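Local coordinates for protein argonaute (PDB 5G5S) that uses short single-stranded DNA guides to bind complementary DNA strands and cleave them, and may defend its archaeal host against invading genetic elements, at residues N591-V596 with R643-N648; R532-E537 with E552-K557; Y490-S495 with D525-I530; P498-M503 with E563-L568. All coordinates share one frame; numbering follows the deposited sequence.

Contact 1 (N591-V596 with R643-N648); sequences NSNIEV and RFNCGN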
loop_
_atom_site.group_PDB
_atom_site.type_symbol
_atom_site.label_atom_id
_atom_site.label_comp_id
_atom_site.label_asym_id
_atom_site.label_seq_id
_atom_site.Cartn_x
_atom_site.Cartn_y
_atom_site.Cartn_z
ATOM N N ASN A 591 -11.698 -18.822 21.770
ATOM C CA ASN A 591 -12.930 -18.270 22.371
ATOM C C ASN A 591 -12.943 -16.756 22.071
ATOM O O ASN A 591 -13.257 -15.913 22.924
ATOM C CB ASN A 591 -13.062 -18.579 23.873
ATOM C CG ASN A 591 -14.340 -18.054 24.479
ATOM O OD1 ASN A 591 -15.427 -18.208 23.916
ATOM N ND2 ASN A 591 -14.228 -17.364 25.610
ATOM N N SER A 592 -12.569 -16.440 20.819
ATOM C CA SER A 592 -12.409 -15.103 20.302
ATOM C C SER A 592 -13.226 -14.894 19.072
ATOM O O SER A 592 -13.466 -15.830 18.315
ATOM C CB SER A 592 -10.939 -14.857 19.962
ATOM O OG SER A 592 -10.133 -14.814 21.129
ATOM N N ASN A 593 -13.623 -13.644 18.851
ATOM C CA ASN A 593 -14.314 -13.213 17.646
ATOM C C ASN A 593 -13.204 -12.710 16.708
ATOM O O ASN A 593 -12.486 -11.760 17.038
ATOM C CB ASN A 593 -15.315 -12.119 17.968
ATOM C CG ASN A 593 -16.126 -11.669 16.781
ATOM O OD1 ASN A 593 -17.115 -12.296 16.403
ATOM N ND2 ASN A 593 -15.770 -10.521 16.214
ATOM N N ILE A 594 -13.003 -13.414 15.587
ATOM C CA ILE A 594 -11.986 -13.067 14.600
ATOM C C ILE A 594 -12.670 -12.551 13.359
ATOM O O ILE A 594 -13.460 -13.259 12.724
ATOM C CB ILE A 594 -10.999 -14.232 14.289
ATOM C CG1 ILE A 594 -10.379 -14.874 15.567
ATOM C CG2 ILE A 594 -9.937 -13.811 13.262
ATOM C CD1 ILE A 594 -9.450 -13.957 16.479
ATOM N N GLU A 595 -12.388 -11.297 13.028
ATOM C CA GLU A 595 -12.949 -10.688 11.833
ATOM C C GLU A 595 -11.863 -10.331 10.844
ATOM O O GLU A 595 -10.712 -10.108 11.232
ATOM C CB GLU A 595 -13.827 -9.489 12.173
ATOM C CG GLU A 595 -15.144 -9.893 12.813
ATOM C CD GLU A 595 -16.017 -8.733 13.245
ATOM O OE1 GLU A 595 -15.788 -7.606 12.756
ATOM O OE2 GLU A 595 -16.922 -8.948 14.082
ATOM N N VAL A 596 -12.223 -10.355 9.561
ATOM C CA VAL A 596 -11.348 -10.029 8.450
ATOM C C VAL A 596 -12.111 -9.263 7.374
ATOM O O VAL A 596 -13.243 -9.602 7.026
ATOM C CB VAL A 596 -10.493 -11.234 7.920
ATOM C CG1 VAL A 596 -11.351 -12.318 7.273
ATOM C CG2 VAL A 596 -9.392 -10.768 6.970
ATOM N N ARG A 643 -16.730 -12.981 9.597
ATOM C CA ARG A 643 -16.720 -13.145 11.043
ATOM C C ARG A 643 -16.629 -14.609 11.416
ATOM O O ARG A 643 -17.493 -15.395 11.021
ATOM C CB ARG A 643 -17.968 -12.498 11.666
ATOM C CG ARG A 643 -18.093 -12.745 13.170
ATOM C CD ARG A 643 -19.321 -12.101 13.735
ATOM N NE ARG A 643 -19.225 -10.640 13.720
ATOM C CZ ARG A 643 -20.269 -9.823 13.759
ATOM N NH1 ARG A 643 -21.501 -10.310 13.802
ATOM N NH2 ARG A 643 -20.090 -8.509 13.730
ATOM N N PHE A 644 -15.589 -14.967 12.196
ATOM C CA PHE A 644 -15.396 -16.317 12.735
ATOM C C PHE A 644 -15.624 -16.212 14.227
ATOM O O PHE A 644 -14.885 -15.521 14.927
ATOM C CB PHE A 644 -14.003 -16.898 12.397
ATOM C CG PHE A 644 -13.755 -16.942 10.908
ATOM C CD1 PHE A 644 -13.204 -15.848 10.245
ATOM C CD2 PHE A 644 -14.136 -18.051 10.155
ATOM C CE1 PHE A 644 -13.023 -15.870 8.862
ATOM C CE2 PHE A 644 -13.930 -18.081 8.774
ATOM C CZ PHE A 644 -13.359 -16.999 8.139
ATOM N N ASN A 645 -16.683 -16.865 14.699
ATOM C CA ASN A 645 -17.115 -16.828 16.092
ATOM C C ASN A 645 -17.789 -18.161 16.445
ATOM O O ASN A 645 -18.665 -18.619 15.702
ATOM C CB ASN A 645 -18.111 -15.643 16.280
ATOM C CG ASN A 645 -18.451 -15.266 17.708
ATOM O OD1 ASN A 645 -18.580 -16.103 18.589
ATOM N ND2 ASN A 645 -18.694 -13.986 17.955
ATOM N N CYS A 646 -17.377 -18.786 17.562
ATOM C CA CYS A 646 -17.961 -20.046 18.046
ATOM C C CYS A 646 -17.980 -21.178 16.997
ATOM O O CYS A 646 -18.961 -21.924 16.903
ATOM C CB CYS A 646 -19.353 -19.798 18.632
ATOM S SG CYS A 646 -19.883 -21.041 19.834
ATOM N N GLY A 647 -16.913 -21.273 16.206
ATOM C CA GLY A 647 -16.792 -22.293 15.170
ATOM C C GLY A 647 -17.629 -22.044 13.928
ATOM O O GLY A 647 -17.703 -22.917 13.058
ATOM N N ASN A 648 -18.258 -20.856 13.825
ATOM C CA ASN A 648 -19.089 -20.518 12.666
ATOM C C ASN A 648 -18.468 -19.444 11.806
ATOM O O ASN A 648 -17.739 -18.592 12.308
ATOM C CB ASN A 648 -20.505 -20.076 13.077
ATOM C CG ASN A 648 -21.246 -21.010 13.994
ATOM O OD1 ASN A 648 -21.755 -20.592 15.040
ATOM N ND2 ASN A 648 -21.343 -22.284 13.621
#

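Contact 2 (R532-E537 with E552-K557); sequences RIQPIE and EYLENK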
loop_
_atom_site.group_PDB
_atom_site.type_symbol
_atom_site.label_atom_id
_atom_site.label_comp_id
_atom_site.label_asym_id
_atom_site.label_seq_id
_atom_site.Cartn_x
_atom_site.Cartn_y
_atom_site.Cartn_z
ATOM N N ARG A 532 2.189 -3.025 18.967
ATOM C CA ARG A 532 3.267 -3.850 18.409
ATOM C C ARG A 532 3.396 -3.667 16.891
ATOM O O ARG A 532 2.404 -3.510 16.178
ATOM C CB ARG A 532 3.029 -5.360 18.674
ATOM C CG ARG A 532 2.812 -5.817 20.120
ATOM C CD ARG A 532 4.092 -5.868 20.935
ATOM N NE ARG A 532 4.854 -7.070 20.628
ATOM C CZ ARG A 532 4.829 -8.176 21.361
ATOM N NH1 ARG A 532 4.099 -8.233 22.470
ATOM N NH2 ARG A 532 5.555 -9.227 21.006
ATOM N N ILE A 533 4.634 -3.695 16.414
ATOM C CA ILE A 533 4.990 -3.758 15.005
ATOM C C ILE A 533 5.676 -5.137 14.991
ATOM O O ILE A 533 6.825 -5.281 15.415
ATOM C CB ILE A 533 5.875 -2.600 14.511
ATOM C CG1 ILE A 533 5.220 -1.225 14.810
ATOM C CG2 ILE A 533 6.185 -2.782 13.011
ATOM C CD1 ILE A 533 6.173 -0.018 14.728
ATOM N N GLN A 534 4.883 -6.167 14.679
ATOM C CA GLN A 534 5.292 -7.558 14.739
ATOM C C GLN A 534 5.740 -8.190 13.426
ATOM O O GLN A 534 4.878 -8.613 12.658
ATOM C CB GLN A 534 4.167 -8.401 15.398
ATOM C CG GLN A 534 4.651 -9.664 16.103
ATOM C CD GLN A 534 5.738 -9.373 17.108
ATOM O OE1 GLN A 534 5.526 -8.668 18.111
ATOM N NE2 GLN A 534 6.941 -9.851 16.820
ATOM N N PRO A 535 7.067 -8.385 13.194
ATOM C CA PRO A 535 7.498 -9.144 12.000
ATOM C C PRO A 535 7.013 -10.594 12.118
ATOM O O PRO A 535 6.935 -11.119 13.225
ATOM C CB PRO A 535 9.036 -9.090 12.062
ATOM C CG PRO A 535 9.370 -8.040 13.077
ATOM C CD PRO A 535 8.225 -8.018 14.038
ATOM N N ILE A 536 6.638 -11.218 10.997
ATOM C CA ILE A 536 6.154 -12.606 10.990
ATOM C C ILE A 536 7.109 -13.469 10.180
ATOM O O ILE A 536 7.360 -13.171 9.010
ATOM C CB ILE A 536 4.668 -12.754 10.487
ATOM C CG1 ILE A 536 3.672 -11.719 11.109
ATOM C CG2 ILE A 536 4.157 -14.209 10.580
ATOM C CD1 ILE A 536 3.441 -11.774 12.640
ATOM N N GLU A 537 7.625 -14.545 10.805
ATOM C CA GLU A 537 8.506 -15.531 10.161
ATOM C C GLU A 537 7.624 -16.455 9.337
ATOM O O GLU A 537 6.532 -16.788 9.797
ATOM C CB GLU A 537 9.231 -16.384 11.210
ATOM C CG GLU A 537 10.249 -15.643 12.055
ATOM C CD GLU A 537 10.795 -16.472 13.203
ATOM O OE1 GLU A 537 11.529 -17.450 12.934
ATOM O OE2 GLU A 537 10.495 -16.139 14.372
ATOM N N GLU A 552 -1.572 -18.130 15.124
ATOM C CA GLU A 552 -0.789 -19.110 15.876
ATOM C C GLU A 552 0.549 -18.490 16.274
ATOM O O GLU A 552 0.947 -18.612 17.424
ATOM C CB GLU A 552 -0.539 -20.374 15.036
ATOM C CG GLU A 552 -1.751 -21.272 14.858
ATOM C CD GLU A 552 -1.460 -22.511 14.031
ATOM O OE1 GLU A 552 -0.879 -23.470 14.590
ATOM O OE2 GLU A 552 -1.788 -22.517 12.821
ATOM N N TYR A 553 1.211 -17.796 15.327
ATOM C CA TYR A 553 2.491 -17.118 15.512
ATOM C C TYR A 553 2.394 -15.999 16.562
ATOM O O TYR A 553 3.294 -15.880 17.404
ATOM C CB TYR A 553 3.016 -16.556 14.167
ATOM C CG TYR A 553 4.440 -16.045 14.255
ATOM C CD1 TYR A 553 5.522 -16.908 14.107
ATOM C CD2 TYR A 553 4.705 -14.705 14.539
ATOM C CE1 TYR A 553 6.833 -16.456 14.247
ATOM C CE2 TYR A 553 6.011 -14.243 14.683
ATOM C CZ TYR A 553 7.071 -15.122 14.532
ATOM O OH TYR A 553 8.354 -14.671 14.667
ATOM N N LEU A 554 1.313 -15.184 16.506
ATOM C CA LEU A 554 1.113 -14.073 17.442
ATOM C C LEU A 554 0.908 -14.541 18.874
ATOM O O LEU A 554 1.380 -13.890 19.801
ATOM C CB LEU A 554 -0.040 -13.147 16.998
ATOM C CG LEU A 554 0.116 -12.383 15.673
ATOM C CD1 LEU A 554 -1.177 -11.747 15.303
ATOM C CD2 LEU A 554 1.210 -11.331 15.740
ATOM N N GLU A 555 0.217 -15.671 19.048
ATOM C CA GLU A 555 -0.086 -16.268 20.343
ATOM C C GLU A 555 1.115 -17.034 20.930
ATOM O O GLU A 555 1.460 -16.824 22.091
ATOM C CB GLU A 555 -1.356 -17.162 20.225
ATOM C CG GLU A 555 -1.816 -17.855 21.508
ATOM C CD GLU A 555 -2.335 -16.956 22.618
ATOM O OE1 GLU A 555 -3.312 -16.215 22.371
ATOM O OE2 GLU A 555 -1.783 -17.007 23.741
ATOM N N ASN A 556 1.761 -17.891 20.118
ATOM C CA ASN A 556 2.860 -18.778 20.531
ATOM C C ASN A 556 4.294 -18.245 20.428
ATOM O O ASN A 556 5.125 -18.626 21.252
ATOM C CB ASN A 556 2.744 -20.139 19.841
ATOM C CG ASN A 556 1.441 -20.866 20.088
ATOM O OD1 ASN A 556 1.017 -21.081 21.228
ATOM N ND2 ASN A 556 0.799 -21.301 19.015
ATOM N N LYS A 557 4.606 -17.422 19.420
ATOM C CA LYS A 557 5.961 -16.896 19.223
ATOM C C LYS A 557 6.095 -15.383 19.446
ATOM O O LYS A 557 7.216 -14.901 19.609
ATOM C CB LYS A 557 6.510 -17.311 17.846
#

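Contact 3 (Y490-S495 with D525-I530); sequences YFILDS and DSEGKI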
loop_
_atom_site.group_PDB
_atom_site.type_symbol
_atom_site.label_atom_id
_atom_site.label_comp_id
_atom_site.label_asym_id
_atom_site.label_seq_id
_atom_site.Cartn_x
_atom_site.Cartn_y
_atom_site.Cartn_z
ATOM N N TYR A 490 1.209 10.228 21.065
ATOM C CA TYR A 490 0.768 11.595 21.333
ATOM C C TYR A 490 -0.750 11.751 21.465
ATOM O O TYR A 490 -1.239 12.217 22.499
ATOM C CB TYR A 490 1.367 12.592 20.330
ATOM C CG TYR A 490 1.840 13.859 20.996
ATOM C CD1 TYR A 490 0.930 14.786 21.500
ATOM C CD2 TYR A 490 3.195 14.116 21.164
ATOM C CE1 TYR A 490 1.361 15.946 22.139
ATOM C CE2 TYR A 490 3.638 15.282 21.782
ATOM C CZ TYR A 490 2.717 16.192 22.276
ATOM O OH TYR A 490 3.145 17.330 22.909
ATOM N N PHE A 491 -1.485 11.331 20.440
ATOM C CA PHE A 491 -2.938 11.439 20.402
ATOM C C PHE A 491 -3.597 10.074 20.268
ATOM O O PHE A 491 -2.999 9.151 19.713
ATOM C CB PHE A 491 -3.386 12.393 19.267
ATOM C CG PHE A 491 -2.855 12.048 17.897
ATOM C CD1 PHE A 491 -1.623 12.531 17.468
ATOM C CD2 PHE A 491 -3.591 11.250 17.028
ATOM C CE1 PHE A 491 -1.117 12.183 16.208
ATOM C CE2 PHE A 491 -3.092 10.914 15.765
ATOM C CZ PHE A 491 -1.854 11.371 15.369
ATOM N N ILE A 492 -4.816 9.938 20.806
ATOM C CA ILE A 492 -5.607 8.707 20.726
ATOM C C ILE A 492 -6.983 9.027 20.112
ATOM O O ILE A 492 -7.270 10.193 19.828
ATOM C CB ILE A 492 -5.690 7.932 22.083
ATOM C CG1 ILE A 492 -6.442 8.727 23.169
ATOM C CG2 ILE A 492 -4.307 7.479 22.569
ATOM C CD1 ILE A 492 -7.517 7.975 23.850
ATOM N N LEU A 493 -7.815 7.994 19.895
ATOM C CA LEU A 493 -9.165 8.163 19.358
ATOM C C LEU A 493 -10.133 8.495 20.477
ATOM O O LEU A 493 -10.042 7.895 21.550
ATOM C CB LEU A 493 -9.628 6.896 18.632
ATOM C CG LEU A 493 -9.015 6.627 17.260
ATOM C CD1 LEU A 493 -9.287 5.208 16.819
ATOM C CD2 LEU A 493 -9.541 7.609 16.214
ATOM N N ASP A 494 -11.066 9.442 20.234
ATOM C CA ASP A 494 -12.075 9.833 21.218
ATOM C C ASP A 494 -13.131 8.746 21.397
ATOM O O ASP A 494 -13.731 8.647 22.471
ATOM C CB ASP A 494 -12.736 11.175 20.847
ATOM C CG ASP A 494 -13.737 11.701 21.866
ATOM O OD1 ASP A 494 -13.378 11.792 23.062
ATOM O OD2 ASP A 494 -14.875 12.029 21.465
ATOM N N SER A 495 -13.365 7.944 20.344
ATOM C CA SER A 495 -14.348 6.865 20.376
ATOM C C SER A 495 -13.674 5.491 20.517
ATOM O O SER A 495 -12.789 5.146 19.722
ATOM C CB SER A 495 -15.238 6.909 19.133
ATOM O OG SER A 495 -14.485 6.696 17.946
ATOM N N ASP A 525 -4.600 -0.937 19.463
ATOM C CA ASP A 525 -5.552 -1.223 20.532
ATOM C C ASP A 525 -6.880 -0.503 20.263
ATOM O O ASP A 525 -7.019 0.153 19.223
ATOM C CB ASP A 525 -4.964 -0.900 21.926
ATOM C CG ASP A 525 -4.612 0.553 22.217
ATOM O OD1 ASP A 525 -5.032 1.441 21.441
ATOM O OD2 ASP A 525 -3.961 0.805 23.250
ATOM N N SER A 526 -7.841 -0.609 21.201
ATOM C CA SER A 526 -9.161 0.011 21.096
ATOM C C SER A 526 -9.137 1.551 21.032
ATOM O O SER A 526 -10.127 2.133 20.573
ATOM C CB SER A 526 -10.081 -0.482 22.210
ATOM O OG SER A 526 -9.677 -0.020 23.489
ATOM N N GLU A 527 -8.023 2.208 21.482
ATOM C CA GLU A 527 -7.842 3.672 21.456
ATOM C C GLU A 527 -7.112 4.163 20.178
ATOM O O GLU A 527 -6.900 5.369 20.022
ATOM C CB GLU A 527 -7.050 4.173 22.686
ATOM C CG GLU A 527 -7.679 3.945 24.048
ATOM C CD GLU A 527 -6.723 4.224 25.195
ATOM O OE1 GLU A 527 -5.572 3.729 25.147
ATOM O OE2 GLU A 527 -7.125 4.932 26.149
ATOM N N GLY A 528 -6.696 3.235 19.320
ATOM C CA GLY A 528 -5.991 3.560 18.086
ATOM C C GLY A 528 -4.492 3.764 18.229
ATOM O O GLY A 528 -3.860 4.358 17.348
ATOM N N LYS A 529 -3.895 3.271 19.323
ATOM C CA LYS A 529 -2.446 3.392 19.456
ATOM C C LYS A 529 -1.716 2.101 19.127
ATOM O O LYS A 529 -2.265 1.012 19.340
ATOM C CB LYS A 529 -2.009 4.051 20.780
ATOM C CG LYS A 529 -2.269 3.275 22.055
ATOM C CD LYS A 529 -2.104 4.179 23.275
ATOM C CE LYS A 529 -2.142 3.408 24.569
ATOM N NZ LYS A 529 -1.581 4.205 25.692
ATOM N N ILE A 530 -0.510 2.222 18.539
ATOM C CA ILE A 530 0.324 1.087 18.135
ATOM C C ILE A 530 0.841 0.383 19.377
ATOM O O ILE A 530 1.514 0.997 20.198
ATOM C CB ILE A 530 1.490 1.491 17.175
ATOM C CG1 ILE A 530 0.979 2.279 15.953
ATOM C CG2 ILE A 530 2.307 0.256 16.728
ATOM C CD1 ILE A 530 1.963 3.257 15.358
#

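Contact 4 (P498-M503 with E563-L568); sequences PYDYIM and ENKNIL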
loop_
_atom_site.group_PDB
_atom_site.type_symbol
_atom_site.label_atom_id
_atom_site.label_comp_id
_atom_site.label_asym_id
_atom_site.label_seq_id
_atom_site.Cartn_x
_atom_site.Cartn_y
_atom_site.Cartn_z
ATOM N N PRO A 498 -15.487 -1.809 19.552
ATOM C CA PRO A 498 -15.702 -3.151 20.139
ATOM C C PRO A 498 -14.431 -4.008 20.154
ATOM O O PRO A 498 -14.311 -4.916 20.983
ATOM C CB PRO A 498 -16.719 -3.800 19.192
ATOM C CG PRO A 498 -16.593 -3.056 17.910
ATOM C CD PRO A 498 -16.260 -1.651 18.299
ATOM N N TYR A 499 -13.477 -3.705 19.241
ATOM C CA TYR A 499 -12.235 -4.463 19.061
ATOM C C TYR A 499 -11.154 -4.240 20.075
ATOM O O TYR A 499 -10.743 -3.107 20.320
ATOM C CB TYR A 499 -11.669 -4.289 17.636
ATOM C CG TYR A 499 -12.704 -4.545 16.566
ATOM C CD1 TYR A 499 -13.171 -5.832 16.316
ATOM C CD2 TYR A 499 -13.271 -3.492 15.849
ATOM C CE1 TYR A 499 -14.168 -6.069 15.375
ATOM C CE2 TYR A 499 -14.250 -3.721 14.885
ATOM C CZ TYR A 499 -14.680 -5.016 14.636
ATOM O OH TYR A 499 -15.646 -5.265 13.696
ATOM N N ASP A 500 -10.663 -5.338 20.643
ATOM C CA ASP A 500 -9.528 -5.322 21.560
ATOM C C ASP A 500 -8.280 -4.966 20.734
ATOM O O ASP A 500 -7.454 -4.180 21.182
ATOM C CB ASP A 500 -9.361 -6.693 22.231
ATOM C CG ASP A 500 -10.489 -7.035 23.181
ATOM O OD1 ASP A 500 -10.460 -6.556 24.329
ATOM O OD2 ASP A 500 -11.403 -7.778 22.774
ATOM N N TYR A 501 -8.187 -5.527 19.510
ATOM C CA TYR A 501 -7.113 -5.303 18.547
ATOM C C TYR A 501 -7.636 -5.123 17.151
ATOM O O TYR A 501 -8.593 -5.780 16.742
ATOM C CB TYR A 501 -6.113 -6.478 18.519
ATOM C CG TYR A 501 -5.454 -6.782 19.842
ATOM C CD1 TYR A 501 -4.774 -5.788 20.552
ATOM C CD2 TYR A 501 -5.452 -8.075 20.362
ATOM C CE1 TYR A 501 -4.162 -6.065 21.776
ATOM C CE2 TYR A 501 -4.822 -8.368 21.570
ATOM C CZ TYR A 501 -4.185 -7.356 22.278
ATOM O OH TYR A 501 -3.566 -7.632 23.474
ATOM N N ILE A 502 -6.991 -4.225 16.422
ATOM C CA ILE A 502 -7.174 -3.979 15.005
ATOM C C ILE A 502 -5.776 -4.249 14.475
ATOM O O ILE A 502 -4.805 -3.629 14.938
ATOM C CB ILE A 502 -7.727 -2.586 14.657
ATOM C CG1 ILE A 502 -9.203 -2.477 15.127
ATOM C CG2 ILE A 502 -7.579 -2.335 13.126
ATOM C CD1 ILE A 502 -9.734 -1.045 15.284
ATOM N N MET A 503 -5.663 -5.284 13.620
ATOM C CA MET A 503 -4.376 -5.735 13.144
ATOM C C MET A 503 -4.244 -5.601 11.631
ATOM O O MET A 503 -5.018 -6.182 10.879
ATOM C CB MET A 503 -4.112 -7.170 13.631
ATOM C CG MET A 503 -3.921 -7.289 15.131
ATOM S SD MET A 503 -3.530 -8.989 15.606
ATOM C CE MET A 503 -3.358 -8.836 17.381
ATOM N N GLU A 563 -6.801 -14.786 23.223
ATOM C CA GLU A 563 -7.944 -15.527 23.732
ATOM C C GLU A 563 -8.931 -14.555 24.351
ATOM O O GLU A 563 -8.508 -13.559 24.957
ATOM C CB GLU A 563 -7.489 -16.521 24.801
ATOM C CG GLU A 563 -6.410 -17.484 24.326
ATOM C CD GLU A 563 -5.971 -18.559 25.303
ATOM O OE1 GLU A 563 -6.366 -18.505 26.494
ATOM O OE2 GLU A 563 -5.221 -19.463 24.868
ATOM N N ASN A 564 -10.252 -14.873 24.246
ATOM C CA ASN A 564 -11.364 -14.091 24.822
ATOM C C ASN A 564 -11.331 -12.620 24.353
ATOM O O ASN A 564 -11.684 -11.691 25.093
ATOM C CB ASN A 564 -11.361 -14.229 26.341
ATOM C CG ASN A 564 -11.038 -15.634 26.804
ATOM O OD1 ASN A 564 -11.661 -16.617 26.384
ATOM N ND2 ASN A 564 -10.040 -15.766 27.662
ATOM N N LYS A 565 -10.902 -12.441 23.095
ATOM C CA LYS A 565 -10.716 -11.158 22.453
ATOM C C LYS A 565 -11.621 -10.989 21.248
ATOM O O LYS A 565 -12.135 -11.964 20.703
ATOM C CB LYS A 565 -9.244 -11.020 21.997
ATOM C CG LYS A 565 -8.183 -11.037 23.112
ATOM C CD LYS A 565 -8.202 -9.798 24.018
ATOM C CE LYS A 565 -7.262 -9.915 25.194
ATOM N NZ LYS A 565 -5.842 -9.763 24.783
ATOM N N ASN A 566 -11.809 -9.725 20.836
ATOM C CA ASN A 566 -12.522 -9.320 19.634
ATOM C C ASN A 566 -11.455 -8.640 18.798
ATOM O O ASN A 566 -10.961 -7.583 19.178
ATOM C CB ASN A 566 -13.707 -8.387 19.938
ATOM C CG ASN A 566 -14.612 -8.226 18.742
ATOM O OD1 ASN A 566 -14.290 -8.633 17.619
ATOM N ND2 ASN A 566 -15.777 -7.664 18.950
ATOM N N ILE A 567 -11.013 -9.320 17.724
ATOM C CA ILE A 567 -9.907 -8.907 16.852
ATOM C C ILE A 567 -10.377 -8.738 15.430
ATOM O O ILE A 567 -11.035 -9.622 14.883
ATOM C CB ILE A 567 -8.707 -9.919 16.936
ATOM C CG1 ILE A 567 -8.207 -10.090 18.392
ATOM C CG2 ILE A 567 -7.544 -9.519 16.026
ATOM C CD1 ILE A 567 -7.595 -11.426 18.658
ATOM N N LEU A 568 -9.999 -7.606 14.820
ATOM C CA LEU A 568 -10.308 -7.294 13.435
ATOM C C LEU A 568 -8.998 -7.266 12.649
ATOM O O LEU A 568 -8.094 -6.524 13.019
ATOM C CB LEU A 568 -11.062 -5.940 13.328
ATOM C CG LEU A 568 -11.280 -5.366 11.905
ATOM C CD1 LEU A 568 -12.237 -6.217 11.095
ATOM C CD2 LEU A 568 -11.734 -3.913 11.939
#

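Contact 1 (N591-V596 with R643-N648)
I594 and E595 pair with F644 and R643 as antiparallel neighbours, with N593 opposite N645, in the central mixed sheet of the PIWI domain, which has an RNase H-like fold. I594 and F644 form the hydrogen-bonded pair: I594 N gives to F644 O (2.9 Å), and F644 N returns a bond to I594 O. The F644 ring edge meets V596 CG1; F644 also touches L583, K584 and S587 of helix 577-590. E595 and R643 make the next, non-hydrogen-bonded pair on the other face. Their side chains run alongside each other, pointing the same way, and R643 is bent at chi3 (-69°). OE1 of E595 is bound by Y499 and W641. A type I' turn, N645 to N648, leads into strand 648-652. N645 ND2 reaches N593 OD1 at 2.8 Å. The salt bridge is side-on: R643 NE (2.9 Å) and NH2 (3.2 Å) both grip E595 OE2 from above the carboxylate plane, and N593 ND2 is that oxygen's third donor, at 2.9 Å.

Contact 2 (R532-E537 with E552-K557)
Strand residues R532-E537 and helix residues E552-N556 pass with their axes 9.5 Å apart at closest approach and their N-to-C directions at 115°; here helix 547-556 packs through side chains on strand 530-537 of the RNase H-like PIWI sheet. The closest CA atoms are those of I536 and Y553, 7.4 Å apart. CB of Y553 points toward the strand, and CG stands anti to the backbone N (chi1 -171°). Ring atom CD2 meets I536 CD1 at 3.7 Å as the two side chains slide past each other in opposite directions. The backbone N of E537 sits over one ring face, offset toward the rim; K557 CB lies against the opposite face. Beyond the ring, Y553 OH donates to E537 OE2 at 2.6 Å, meeting it on the anti side of a carboxylate whose plane stands 84° from the ring. The next residue, L554, touches Q534 CG (3.8 Å) and I536 CD1 with its CD2; I536 CD1 thus touches both Y553 and L554. The side chain of I536 is about 9 Å from that of D506, a probable metal ligand. I536 also packs on T521 of the adjacent strand 517-525 and on L545 ahead of the helix, while L554 reaches M562 on the way to strand 566-571. P535 and I533 contact F692 of helix 684-697 and L707 of helix 704-708.

Contact 3 (Y490-S495 with D525-I530)
I492 and L493 rest on the turn at E527 and G528, joined by one backbone hydrogen bond: L493 N to E527 O, 2.8 Å and nearly straight at 165°. The same oxygen lies against the side chains of both residues, 3.5 Å from I492 CB and 3.4 Å from L493 CB. I492 CG1 takes the crowded position between its backbone N and carbonyl carbon (chi1 65°). The I492 side chain crosses that of E527 obliquely, its CD1 nearest OE2 (3.8 Å), with CB and CG close by. Its other branch, CG2, meets K529 CD at 4.0 Å, the two side chains running side by side in the same direction. L493 points toward the turn and lays CD1 on the CA of G528 (3.9 Å). G528 has positive phi, and a CB there would collide with that methyl. Behind this first shell, D525 shapes the turn. Its OD1 accepts from E527 N and from K529 N (3.0 Å), which come from opposite faces of the carboxylate, while OD2 forms a salt bridge with R531. Farther out, L493 packs on D664 of helix 656-666, and I492 bonds through its backbone to L315 of strand 314-317. The arrangement combines an Asx turn at D525 with a type I beta turn from D525 to G528, in the hairpin linking PIWI strands 517-525 and 530-537; the short strand 492-493, just past the Mid domain, packs against it.

Contact 4 (P498-M503 with E563-L568)
Y499, just ahead of strand 501-503, packs on L568 of the parallel neighbour 566-568 in the RNase H-like sheet of the PIWI domain. Followed outward, the tyrosine lies first with CB 3.7 Å from N566 O. Its CG is anti to the carbonyl carbon (chi1 -51°). CD1 and CE1 present their edge to N566 OD1, 3.3 Å from CD1, an oxygen that N593 also binds. L568 CB sits over the ring centre in a CH-pi contact, 3.7 Å from the centroid, and CD2 of the same leucine touches CE2 and CZ; P498 CG lies against the opposite face, toward the rim. At the tip, OH bonds E595 OE1 on strand 593-600, the far neighbour of 566-571. On one face of the sheet, I502 and L568 stand beside each other, both touching L661 of helix 656-666; on the other, Y501 and I567 lie side by side, with M503 SD near I567 CG2. Y501 OH receives a weak bond from K565 NZ, which is also bonded to D561 O. The backbones are joined by L568 N to Y501 O (3.0 Å) and M503 N to L568 O (2.8 Å). At the strand start D500 bonds twice to N566: its backbone N gives to N566 O (2.7 Å), and N566 N reaches D500 OD2 at 2.8 Å, on the anti side of the carboxylate.

From the N terminus, the chain first passes 490-495, then enters the PIWI sheet at 498-503. Contact 3 closes first, when the hairpin turn 525-530 comes back to 490-495. Contact 2 follows, joining strand 530-537 to helix 547-556 within the longer excursion that contact 4 completes at 563-568. Contacts 3 and 4 cross, their segments alternating, and S526 touches Y499 between them. Contact 1 comes last and in series, adding strands 593-600 and 636-645. Contacts 1 and 4 are joined where strands 593-600 and 566-571 lie side by side, and L554 of contact 2 packs on M503 of contact 4. Contact 3 ties this sheet to the segment at the end of the Mid domain.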